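Local coordinates for protein UDP-glucose 4-epimerase (Brucella ovis, PDB 4WOK) that probably catalyses the NAD-dependent interconversion of UDP-glucose and UDP-galactose at C4 of the sugar, at residues V174-F179 / R241-A246; T228-Y233 / P296-A301; I276-G281 / D318-I323. The protein carries 2 engineered substitutions. All blocks are in the same frame, centred on the assembly; numbering follows the deposited sequence. Where two conformers were deposited one is given.

Contact 1: V174-F179 / R241-A246. With NAD (nicotinamide-adenine-dinucleotide), chain B.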
loop_
_atom_site.group_PDB
_atom_site.type_symbol
_atom_site.label_atom_id
_atom_site.label_comp_id
_atom_site.label_asym_id
_atom_site.label_seq_id
_atom_site.Cartn_x
_atom_site.Cartn_y
_atom_site.Cartn_z
ATOM N N VAL A 174 -4.403 1.414 14.043
ATOM C CA VAL A 174 -4.181 2.551 13.171
ATOM C C VAL A 174 -4.465 2.051 11.775
ATOM O O VAL A 174 -3.876 1.055 11.348
ATOM C CB VAL A 174 -2.745 3.091 13.242
ATOM C CG1 VAL A 174 -2.523 4.199 12.202
ATOM C CG2 VAL A 174 -2.422 3.597 14.646
ATOM N N ALA A 175 -5.377 2.718 11.081
ATOM C CA ALA A 175 -5.648 2.398 9.689
ATOM C C ALA A 175 -4.930 3.433 8.845
ATOM O O ALA A 175 -5.037 4.629 9.106
ATOM C CB ALA A 175 -7.151 2.390 9.404
ATOM N N LEU A 176 -4.182 2.974 7.846
ATOM C CA LEU A 176 -3.398 3.877 7.016
ATOM C C LEU A 176 -3.903 3.841 5.580
ATOM O O LEU A 176 -3.880 2.792 4.931
ATOM C CB LEU A 176 -1.914 3.513 7.079
ATOM C CG LEU A 176 -1.260 3.605 8.464
ATOM C CD1 LEU A 176 0.160 3.049 8.423
ATOM C CD2 LEU A 176 -1.256 5.042 9.004
ATOM N N ARG A 177 -4.357 4.995 5.098
ATOM C CA ARG A 177 -4.961 5.112 3.778
ATOM C C ARG A 177 -4.007 5.810 2.809
ATOM O O ARG A 177 -3.456 6.866 3.120
ATOM C CB ARG A 177 -6.286 5.891 3.853
ATOM C CG ARG A 177 -7.304 5.350 4.853
ATOM C CD ARG A 177 -8.522 6.274 4.943
ATOM N NE ARG A 177 -9.511 5.815 5.917
ATOM C CZ ARG A 177 -10.295 6.636 6.620
ATOM N NH1 ARG A 177 -10.203 7.950 6.455
ATOM N NH2 ARG A 177 -11.175 6.146 7.482
ATOM N N TYR A 178 -3.809 5.220 1.635
ATOM C CA TYR A 178 -2.986 5.859 0.612
ATOM C C TYR A 178 -3.415 5.363 -0.753
ATOM O O TYR A 178 -4.164 4.383 -0.856
ATOM C CB TYR A 178 -1.497 5.589 0.853
ATOM C CG TYR A 178 -1.163 4.126 1.101
ATOM C CD1 TYR A 178 -1.313 3.555 2.369
ATOM C CD2 TYR A 178 -0.678 3.328 0.075
ATOM C CE1 TYR A 178 -1.011 2.228 2.591
ATOM C CE2 TYR A 178 -0.358 2.006 0.288
ATOM C CZ TYR A 178 -0.532 1.457 1.546
ATOM O OH TYR A 178 -0.223 0.130 1.756
ATOM N N PHE A 179 -2.949 6.040 -1.801
ATOM C CA PHE A 179 -3.366 5.699 -3.161
ATOM C C PHE A 179 -2.435 4.709 -3.870
ATOM O O PHE A 179 -2.805 3.552 -4.093
ATOM C CB PHE A 179 -3.492 6.973 -4.007
ATOM C CG PHE A 179 -4.830 7.657 -3.881
ATOM C CD1 PHE A 179 -5.979 7.064 -4.399
ATOM C CD2 PHE A 179 -4.942 8.886 -3.246
ATOM C CE1 PHE A 179 -7.213 7.689 -4.292
ATOM C CE2 PHE A 179 -6.168 9.520 -3.137
ATOM C CZ PHE A 179 -7.308 8.918 -3.663
ATOM N N ARG A 241 8.098 3.640 6.654
ATOM C CA ARG A 241 8.291 4.567 7.772
ATOM C C ARG A 241 6.989 4.825 8.543
ATOM O O ARG A 241 6.964 4.751 9.775
ATOM C CB ARG A 241 8.879 5.892 7.267
ATOM C CG ARG A 241 10.280 5.766 6.656
ATOM C CD ARG A 241 10.838 7.136 6.192
ATOM N NE ARG A 241 10.648 8.160 7.218
ATOM C CZ ARG A 241 9.854 9.218 7.083
ATOM N NH1 ARG A 241 9.199 9.419 5.948
ATOM N NH2 ARG A 241 9.729 10.085 8.079
ATOM N N ALA A 242 5.909 5.113 7.823
ATOM C CA ALA A 242 4.638 5.436 8.470
ATOM C C ALA A 242 4.048 4.248 9.236
ATOM O O ALA A 242 3.459 4.418 10.306
ATOM C CB ALA A 242 3.649 5.923 7.452
ATOM N N HIS A 243 4.181 3.050 8.681
ATOM C CA HIS A 243 3.626 1.874 9.346
ATOM C C HIS A 243 4.383 1.607 10.634
ATOM O O HIS A 243 3.795 1.173 11.631
ATOM C CB HIS A 243 3.669 0.653 8.431
ATOM C CG HIS A 243 2.620 0.659 7.361
ATOM N ND1 HIS A 243 2.624 1.562 6.318
ATOM C CD2 HIS A 243 1.534 -0.131 7.172
ATOM C CE1 HIS A 243 1.586 1.324 5.530
ATOM N NE2 HIS A 243 0.909 0.301 6.024
ATOM N N VAL A 244 5.689 1.882 10.641
ATOM C CA VAL A 244 6.446 1.687 11.876
ATOM C C VAL A 244 6.143 2.826 12.862
ATOM O O VAL A 244 6.035 2.594 14.075
ATOM C CB VAL A 244 7.970 1.570 11.618
ATOM C CG1 VAL A 244 8.731 1.457 12.924
ATOM C CG2 VAL A 244 8.259 0.356 10.738
ATOM N N LEU A 245 5.977 4.050 12.362
ATOM C CA LEU A 245 5.561 5.133 13.257
ATOM C C LEU A 245 4.219 4.781 13.914
ATOM O O LEU A 245 3.991 5.073 15.081
ATOM C CB LEU A 245 5.451 6.459 12.515
ATOM C CG LEU A 245 6.748 7.192 12.180
ATOM C CD1 LEU A 245 6.442 8.333 11.228
ATOM C CD2 LEU A 245 7.443 7.725 13.444
ATOM N N ALA A 246 3.339 4.135 13.156
ATOM C CA ALA A 246 2.035 3.730 13.684
ATOM C C ALA A 246 2.206 2.708 14.815
ATOM O O ALA A 246 1.486 2.741 15.819
ATOM C CB ALA A 246 1.157 3.167 12.554
HETATM P PA NAD B . 1.615 -7.475 -2.604
HETATM O O1A NAD B . 0.631 -8.438 -3.241
HETATM O O2A NAD B . 3.042 -7.321 -3.039
HETATM O O5B NAD B . 1.749 -8.030 -0.968
HETATM C C5B NAD B . 0.603 -8.755 -0.580
HETATM C C4B NAD B . 1.150 -9.868 0.351
HETATM O O4B NAD B . 0.073 -10.504 1.053
HETATM C C3B NAD B . 1.771 -10.881 -0.618
HETATM O O3B NAD B . 3.038 -11.224 -0.113
HETATM C C2B NAD B . 0.774 -12.064 -0.552
HETATM O O2B NAD B . 1.422 -13.261 -0.733
HETATM C C1B NAD B . 0.249 -11.929 0.924
HETATM N N9A NAD B . -1.116 -12.468 1.082
HETATM C C8A NAD B . -2.269 -12.207 0.309
HETATM N N7A NAD B . -3.349 -12.850 0.766
HETATM C C5A NAD B . -2.877 -13.561 1.877
HETATM C C6A NAD B . -3.524 -14.435 2.778
HETATM N N6A NAD B . -4.861 -14.721 2.631
HETATM N N1A NAD B . -2.821 -14.993 3.792
HETATM C C2A NAD B . -1.487 -14.685 3.890
HETATM N N3A NAD B . -0.733 -13.874 3.092
HETATM C C4A NAD B . -1.489 -13.325 2.093
HETATM O O3 NAD B . 0.680 -6.167 -2.556
HETATM P PN NAD B . 1.328 -4.826 -1.928
HETATM O O1N NAD B . 2.575 -4.929 -1.097
HETATM O O2N NAD B . 1.059 -3.793 -2.965
HETATM O O5D NAD B . 0.152 -4.157 -0.853
HETATM C C5D NAD B . -0.108 -4.952 0.195
HETATM C C4D NAD B . -1.059 -4.151 1.085
HETATM O O4D NAD B . -0.991 -2.718 0.698
HETATM C C3D NAD B . -2.511 -4.588 0.802
HETATM O O3D NAD B . -3.193 -4.427 2.005
HETATM C C2D NAD B . -2.949 -3.532 -0.219
HETATM O O2D NAD B . -4.297 -3.276 -0.237
HETATM C C1D NAD B . -2.299 -2.308 0.468
HETATM N N1N NAD B . -2.288 -1.133 -0.542
HETATM C C2N NAD B . -1.378 -1.202 -1.595
HETATM C C3N NAD B . -1.353 -0.134 -2.530
HETATM C C7N NAD B . -0.377 -0.197 -3.674
HETATM O O7N NAD B . -0.307 0.732 -4.485
HETATM N N7N NAD B . 0.433 -1.310 -3.792
HETATM C C4N NAD B . -2.239 0.934 -2.375
HETATM C C5N NAD B . -3.140 0.968 -1.310
HETATM C C6N NAD B . -3.161 -0.086 -0.386
#

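Contact 2: T228-Y233 / P296-A301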
loop_
_atom_site.group_PDB
_atom_site.type_symbol
_atom_site.label_atom_id
_atom_site.label_comp_id
_atom_site.label_asym_id
_atom_site.label_seq_id
_atom_site.Cartn_x
_atom_site.Cartn_y
_atom_site.Cartn_z
ATOM N N THR A 228 -3.491 15.228 -19.091
ATOM C CA THR A 228 -3.520 13.836 -18.640
ATOM C C THR A 228 -3.904 13.794 -17.161
ATOM O O THR A 228 -3.741 14.780 -16.440
ATOM C CB THR A 228 -2.168 13.101 -18.863
ATOM O OG1 THR A 228 -1.175 13.573 -17.939
ATOM C CG2 THR A 228 -1.678 13.286 -20.294
ATOM N N CYS A 229 -4.417 12.657 -16.700
ATOM C CA CYS A 229 -5.006 12.644 -15.366
ATOM C C CYS A 229 -3.948 12.614 -14.271
ATOM O O CYS A 229 -2.826 12.134 -14.457
ATOM C CB CYS A 229 -5.971 11.470 -15.198
ATOM S SG CYS A 229 -5.227 9.982 -14.577
ATOM N N ILE A 230 -4.337 13.147 -13.120
ATOM C CA ILE A 230 -3.445 13.338 -11.997
ATOM C C ILE A 230 -3.813 12.357 -10.883
ATOM O O ILE A 230 -4.984 12.213 -10.533
ATOM C CB ILE A 230 -3.517 14.788 -11.478
ATOM C CG1 ILE A 230 -2.998 15.759 -12.545
ATOM C CG2 ILE A 230 -2.745 14.936 -10.183
ATOM C CD1 ILE A 230 -3.110 17.214 -12.148
ATOM N N ARG A 231 -2.816 11.659 -10.358
ATOM C CA ARG A 231 -3.056 10.690 -9.279
ATOM C C ARG A 231 -1.985 10.854 -8.210
ATOM O O ARG A 231 -1.090 11.700 -8.340
ATOM C CB ARG A 231 -3.080 9.263 -9.834
ATOM C CG ARG A 231 -4.189 9.002 -10.861
ATOM C CD ARG A 231 -5.547 8.903 -10.180
ATOM N NE ARG A 231 -6.647 8.604 -11.099
ATOM C CZ ARG A 231 -7.439 9.526 -11.641
ATOM N NH1 ARG A 231 -7.241 10.809 -11.373
ATOM N NH2 ARG A 231 -8.426 9.168 -12.455
ATOM N N ASP A 232 -2.059 10.031 -7.169
ATOM C CA ASP A 232 -1.300 10.261 -5.945
ATOM C C ASP A 232 -0.283 9.155 -5.725
ATOM O O ASP A 232 -0.657 7.986 -5.601
ATOM C CB ASP A 232 -2.262 10.342 -4.765
ATOM C CG ASP A 232 -1.634 10.941 -3.533
ATOM O OD1 ASP A 232 -0.413 11.204 -3.531
ATOM O OD2 ASP A 232 -2.378 11.152 -2.559
ATOM N N TYR A 233 0.994 9.513 -5.676
ATOM C CA TYR A 233 2.043 8.503 -5.545
ATOM C C TYR A 233 2.895 8.711 -4.303
ATOM O O TYR A 233 3.349 9.815 -4.030
ATOM C CB TYR A 233 2.930 8.497 -6.793
ATOM C CG TYR A 233 2.129 8.255 -8.054
ATOM C CD1 TYR A 233 1.547 9.313 -8.743
ATOM C CD2 TYR A 233 1.921 6.968 -8.532
ATOM C CE1 TYR A 233 0.794 9.097 -9.883
ATOM C CE2 TYR A 233 1.166 6.742 -9.670
ATOM C CZ TYR A 233 0.606 7.811 -10.339
ATOM O OH TYR A 233 -0.153 7.592 -11.468
ATOM N N PRO A 296 -12.218 10.737 -12.919
ATOM C CA PRO A 296 -11.717 11.933 -12.231
ATOM C C PRO A 296 -10.413 12.438 -12.811
ATOM O O PRO A 296 -9.524 11.638 -13.098
ATOM C CB PRO A 296 -11.509 11.454 -10.792
ATOM C CG PRO A 296 -12.348 10.223 -10.662
ATOM C CD PRO A 296 -12.327 9.585 -12.011
ATOM N N PRO A 297 -10.294 13.763 -12.975
ATOM C CA PRO A 297 -9.077 14.383 -13.498
ATOM C C PRO A 297 -7.944 14.330 -12.487
ATOM O O PRO A 297 -6.774 14.268 -12.864
ATOM C CB PRO A 297 -9.500 15.839 -13.760
ATOM C CG PRO A 297 -11.004 15.855 -13.614
ATOM C CD PRO A 297 -11.330 14.760 -12.671
ATOM N N ALA A 298 -8.294 14.354 -11.207
ATOM C CA ALA A 298 -7.283 14.441 -10.166
ATOM C C ALA A 298 -7.755 13.800 -8.875
ATOM O O ALA A 298 -8.878 14.023 -8.423
ATOM C CB ALA A 298 -6.887 15.898 -9.922
ATOM N N LEU A 299 -6.879 12.984 -8.300
ATOM C CA LEU A 299 -7.114 12.376 -6.996
ATOM C C LEU A 299 -5.822 12.384 -6.195
ATOM O O LEU A 299 -4.807 11.848 -6.637
ATOM C CB LEU A 299 -7.625 10.942 -7.144
ATOM C CG LEU A 299 -8.960 10.685 -7.842
ATOM C CD1 LEU A 299 -9.156 9.187 -8.052
ATOM C CD2 LEU A 299 -10.107 11.270 -7.036
ATOM N N TYR A 300 -5.851 12.998 -5.021
ATOM C CA TYR A 300 -4.715 12.942 -4.117
ATOM C C TYR A 300 -5.171 13.287 -2.704
ATOM O O TYR A 300 -6.178 13.969 -2.506
ATOM C CB TYR A 300 -3.582 13.869 -4.578
ATOM C CG TYR A 300 -3.995 15.300 -4.831
ATOM C CD1 TYR A 300 -4.576 15.672 -6.038
ATOM C CD2 TYR A 300 -3.792 16.283 -3.868
ATOM C CE1 TYR A 300 -4.957 16.980 -6.274
ATOM C CE2 TYR A 300 -4.169 17.595 -4.096
ATOM C CZ TYR A 300 -4.748 17.937 -5.302
ATOM O OH TYR A 300 -5.119 19.240 -5.535
ATOM N N ALA A 301 -4.417 12.798 -1.727
ATOM C CA ALA A 301 -4.829 12.835 -0.333
ATOM C C ALA A 301 -4.236 14.010 0.436
ATOM O O ALA A 301 -3.143 14.480 0.128
ATOM C CB ALA A 301 -4.447 11.529 0.346
HETATM O O HOH W 1 -4.463 8.660 -6.901
HETATM O O HOH W 2 -0.999 12.994 -1.059
#

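Contact 3: I276-G281 / D318-I323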
loop_
_atom_site.group_PDB
_atom_site.type_symbol
_atom_site.label_atom_id
_atom_site.label_comp_id
_atom_site.label_asym_id
_atom_site.label_seq_id
_atom_site.Cartn_x
_atom_site.Cartn_y
_atom_site.Cartn_z
ATOM N N ILE A 276 10.592 9.470 -16.692
ATOM C CA ILE A 276 11.224 8.216 -17.097
ATOM C C ILE A 276 12.170 8.400 -18.290
ATOM O O ILE A 276 13.299 7.896 -18.289
ATOM C CB ILE A 276 10.168 7.159 -17.462
ATOM C CG1 ILE A 276 9.390 6.732 -16.214
ATOM C CG2 ILE A 276 10.814 5.951 -18.123
ATOM C CD1 ILE A 276 8.197 5.848 -16.509
ATOM N N GLY A 277 11.702 9.114 -19.309
ATOM C CA GLY A 277 12.505 9.351 -20.499
ATOM C C GLY A 277 13.779 10.101 -20.156
ATOM O O GLY A 277 14.866 9.785 -20.643
ATOM N N ARG A 278 13.632 11.091 -19.287
ATOM C CA ARG A 278 14.736 11.937 -18.855
ATOM C C ARG A 278 15.787 11.190 -18.036
ATOM O O ARG A 278 16.982 11.315 -18.290
ATOM C CB ARG A 278 14.183 13.100 -18.040
ATOM C CG ARG A 278 15.197 14.143 -17.639
ATOM C CD ARG A 278 14.538 15.160 -16.725
ATOM N NE ARG A 278 13.167 15.436 -17.150
ATOM C CZ ARG A 278 12.095 15.305 -16.373
ATOM N NH1 ARG A 278 12.227 14.911 -15.110
ATOM N NH2 ARG A 278 10.890 15.577 -16.858
ATOM N N LEU A 279 15.347 10.414 -17.049
ATOM C CA LEU A 279 16.278 9.772 -16.126
ATOM C C LEU A 279 16.863 8.471 -16.663
ATOM O O LEU A 279 17.917 8.025 -16.207
ATOM C CB LEU A 279 15.582 9.498 -14.791
ATOM C CG LEU A 279 15.231 10.739 -13.970
ATOM C CD1 LEU A 279 14.235 10.398 -12.863
ATOM C CD2 LEU A 279 16.496 11.341 -13.381
ATOM N N THR A 280 16.177 7.850 -17.618
ATOM C CA THR A 280 16.623 6.553 -18.120
ATOM C C THR A 280 17.061 6.604 -19.581
ATOM O O THR A 280 17.682 5.666 -20.076
ATOM C CB THR A 280 15.528 5.494 -17.978
ATOM O OG1 THR A 280 14.537 5.703 -18.986
ATOM C CG2 THR A 280 14.884 5.597 -16.614
ATOM N N GLY A 281 16.736 7.699 -20.261
ATOM C CA GLY A 281 17.110 7.866 -21.658
ATOM C C GLY A 281 16.268 7.031 -22.605
ATOM O O GLY A 281 16.545 6.954 -23.798
ATOM N N ASP A 318 9.458 12.455 -3.675
ATOM C CA ASP A 318 9.595 13.308 -4.848
ATOM C C ASP A 318 9.647 12.406 -6.087
ATOM O O ASP A 318 10.183 11.299 -6.028
ATOM C CB ASP A 318 10.845 14.186 -4.738
ATOM C CG ASP A 318 12.081 13.384 -4.398
ATOM O OD1 ASP A 318 12.215 12.947 -3.230
ATOM O OD2 ASP A 318 12.917 13.187 -5.303
ATOM N N LEU A 319 9.071 12.860 -7.195
ATOM C CA LEU A 319 8.973 12.027 -8.396
ATOM C C LEU A 319 10.323 11.448 -8.808
ATOM O O LEU A 319 10.435 10.268 -9.136
ATOM C CB LEU A 319 8.378 12.830 -9.554
ATOM C CG LEU A 319 8.204 12.040 -10.852
ATOM C CD1 LEU A 319 7.332 10.807 -10.632
ATOM C CD2 LEU A 319 7.621 12.930 -11.933
ATOM N N ASP A 320 11.351 12.288 -8.767
ATOM C CA ASP A 320 12.669 11.856 -9.206
ATOM C C ASP A 320 13.191 10.674 -8.377
ATOM O O ASP A 320 13.736 9.729 -8.949
ATOM C CB ASP A 320 13.653 13.029 -9.182
ATOM C CG ASP A 320 13.669 13.805 -10.499
ATOM O OD1 ASP A 320 12.626 13.834 -11.193
ATOM O OD2 ASP A 320 14.722 14.379 -10.844
ATOM N N THR A 321 12.988 10.687 -7.064
ATOM C CA THR A 321 13.411 9.555 -6.234
ATOM C C THR A 321 12.583 8.303 -6.530
ATOM O O THR A 321 13.116 7.195 -6.623
ATOM C CB THR A 321 13.304 9.888 -4.737
ATOM O OG1 THR A 321 14.190 10.976 -4.442
ATOM C CG2 THR A 321 13.693 8.688 -3.890
ATOM N N ILE A 322 11.280 8.488 -6.686
ATOM C CA ILE A 322 10.401 7.373 -7.039
ATOM C C ILE A 322 10.882 6.736 -8.337
ATOM O O ILE A 322 11.075 5.522 -8.407
ATOM C CB ILE A 322 8.944 7.837 -7.181
ATOM C CG1 ILE A 322 8.368 8.165 -5.803
ATOM C CG2 ILE A 322 8.116 6.804 -7.921
ATOM C CD1 ILE A 322 7.011 8.833 -5.844
ATOM N N ILE A 323 11.124 7.562 -9.353
ATOM C CA ILE A 323 11.511 7.020 -10.651
ATOM C C ILE A 323 12.881 6.370 -10.604
ATOM O O ILE A 323 13.065 5.251 -11.072
ATOM C CB ILE A 323 11.527 8.097 -11.740
ATOM C CG1 ILE A 323 10.112 8.634 -11.971
ATOM C CG2 ILE A 323 12.104 7.515 -13.016
ATOM C CD1 ILE A 323 9.088 7.557 -12.228
#

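Contact 1: V174-F179 / R241-A246
Leu176 sets one methyl on a histidine ring: its CD1 lies 3.5 Å from the centroid of the His243 ring, only 4° off the ring normal, a CH-pi contact centred on the face. The rim of the same imidazole takes a second neighbour, since Tyr178 CE1 approaches His243 CE1 at 4.0 Å, near the imidazole plane, with the two side chains crossing at about a right angle. Further back, Val174 CG1 rests 3.8 Å from Ala246 CB, a methyl-to-methyl contact between strand and helix. Beyond the tyrosine lies the cofactor: Tyr178 CE2 is 3.4 Å from NAD C5N, met obliquely, and Tyr178 OH is 3.1 Å from NAD O4D. The second shell holds the polar atoms of both rings. Ser125 OG is hydrogen-bonded to both Tyr178 OH and His243 NE2, while His243 ND1 bonds back to Leu239 O, which pins the imidazole at both nitrogens. Ile123 of the neighbouring strand 121-125 touches Val174, Leu176, His243 and Ala246. Strand 174-177 and helix 241-246 run nearly antiparallel (164°), as in a Rossmann fold, where helices cover a parallel sheet whose C-terminal edge holds the dinucleotide.

Contact 2: T228-Y233 / P296-A301
A single parallel beta bridge, Ile230 with Ala298, lays the loop 296-301 against strand 230-235, a strand that also pairs with strand 267-268 in a small mixed sheet. Its two backbone bonds are Ile230 N to Pro297 O (2.7 Å) and Leu299 N to Ile230 O (3.0 Å). Arg231 reinforces the bridge. Its CB points away from the loop, but the chain bends at chi2 (-74°), which turns CD back, and the guanidinium at its end meets Pro296 O end-on, NH1 at 3.0 Å and NH2 at 2.8 Å, with the oxygen in the guanidinium plane. NH1 also donates to Ile230 O, from the face of that carbonyl opposite Leu299 N. The flat group is sandwiched: Cys229 SG sits 3.7 Å above its centre, and Leu299 CD1 3.9 Å from the other face. Further along, a water links Asp232 N to Leu299 O. Asp232 OD2 accepts Ala301 N at 2.7 Å, met from 36° above the carboxylate plane, and a second water joins OD2 to Ala301 O. The cationic guanidinium is thus met by two carbonyl oxygens, Asp295 OD2 adding a long, weak ion pair, whereas the buried carboxylate is answered by an amide and a water; neutral dipoles probably help stabilise both charges.

Contact 3: I276-G281 / D318-I323
Leu279 and Ile323 form the apolar centre of this helix pair, with Leu279 CD1 lying 3.6 Å from Ile323 CG2. The two side chains cross obliquely, and the leucine methyl lies against the beta-branch of the isoleucine, close to its CB as well as its CG2. The other branch of Ile323 serves a second partner: with chi2 at -52°, CD1 is turned toward Ile276 and stops 4.1 Å from Ile276 CG1, the two side chains meeting at about a right angle. Ile323 therefore divides its branches between residues about one helical turn apart. The short helical segments 276-280 and 319-323 cross at -64°, and Met205 of helix 200-209 touches both Ile276 and Ile323, extending this apolar cluster to a third helix.

Charge plays a slight part, at the exposed side of the pair. Arg278 NH1 comes to 4.1 Å from Asp320 OD1, beyond a salt bridge although the two flat groups are nearly coplanar; because Asp320 has two conformers, the pairing is doubtful.

Hydrogen bonds work within each segment. Asp318 is the N-cap of its helix: its OD2 accepts Thr321 N at 3.1 Å and Thr321 OG1 at 2.7 Å, both arriving from the same face of the carboxylate. At the end of the other helix, Thr280 OG1 donates to Ile276 O at 2.6 Å, from the face of that carbonyl opposite Thr280 N, and Gly281 then leaves the helix with a positive phi of 75°.

The chemistry separates two tasks. Side-chain hydrogen bonds define the start of one helix and reinforce the last turn of the other, and the Asp318 carboxylate would be expected to interact favourably with the dipole at its helix start; adhesion between the helices rests mainly on branched aliphatic groups.

Overall arrangement
The three contacts lead outward from the cofactor. Contact 1 lies nearest the centre of the chain and supplies Tyr178 and Phe179 to the NAD pocket; the centre of contact 2 lies about 20 Å from that of contact 1, and the centres of contacts 1 and 3 are about 25 Å apart. Phe179 joins the first two, its CE2 packing 3.8 Å from Tyr300 CA and its CB 3.4 Å from Asp232 O. Strand 230-235 of contact 2 runs directly into helix 236-251 of contact 1. It also meets contact 3, where Ile322 CD1 lies 4.2 Å from Tyr233 O. Contacts 1 and 3 do not touch, their nearest atoms being about 10 Å apart, and the Ile323 side chain lies about 14 Å from NAD.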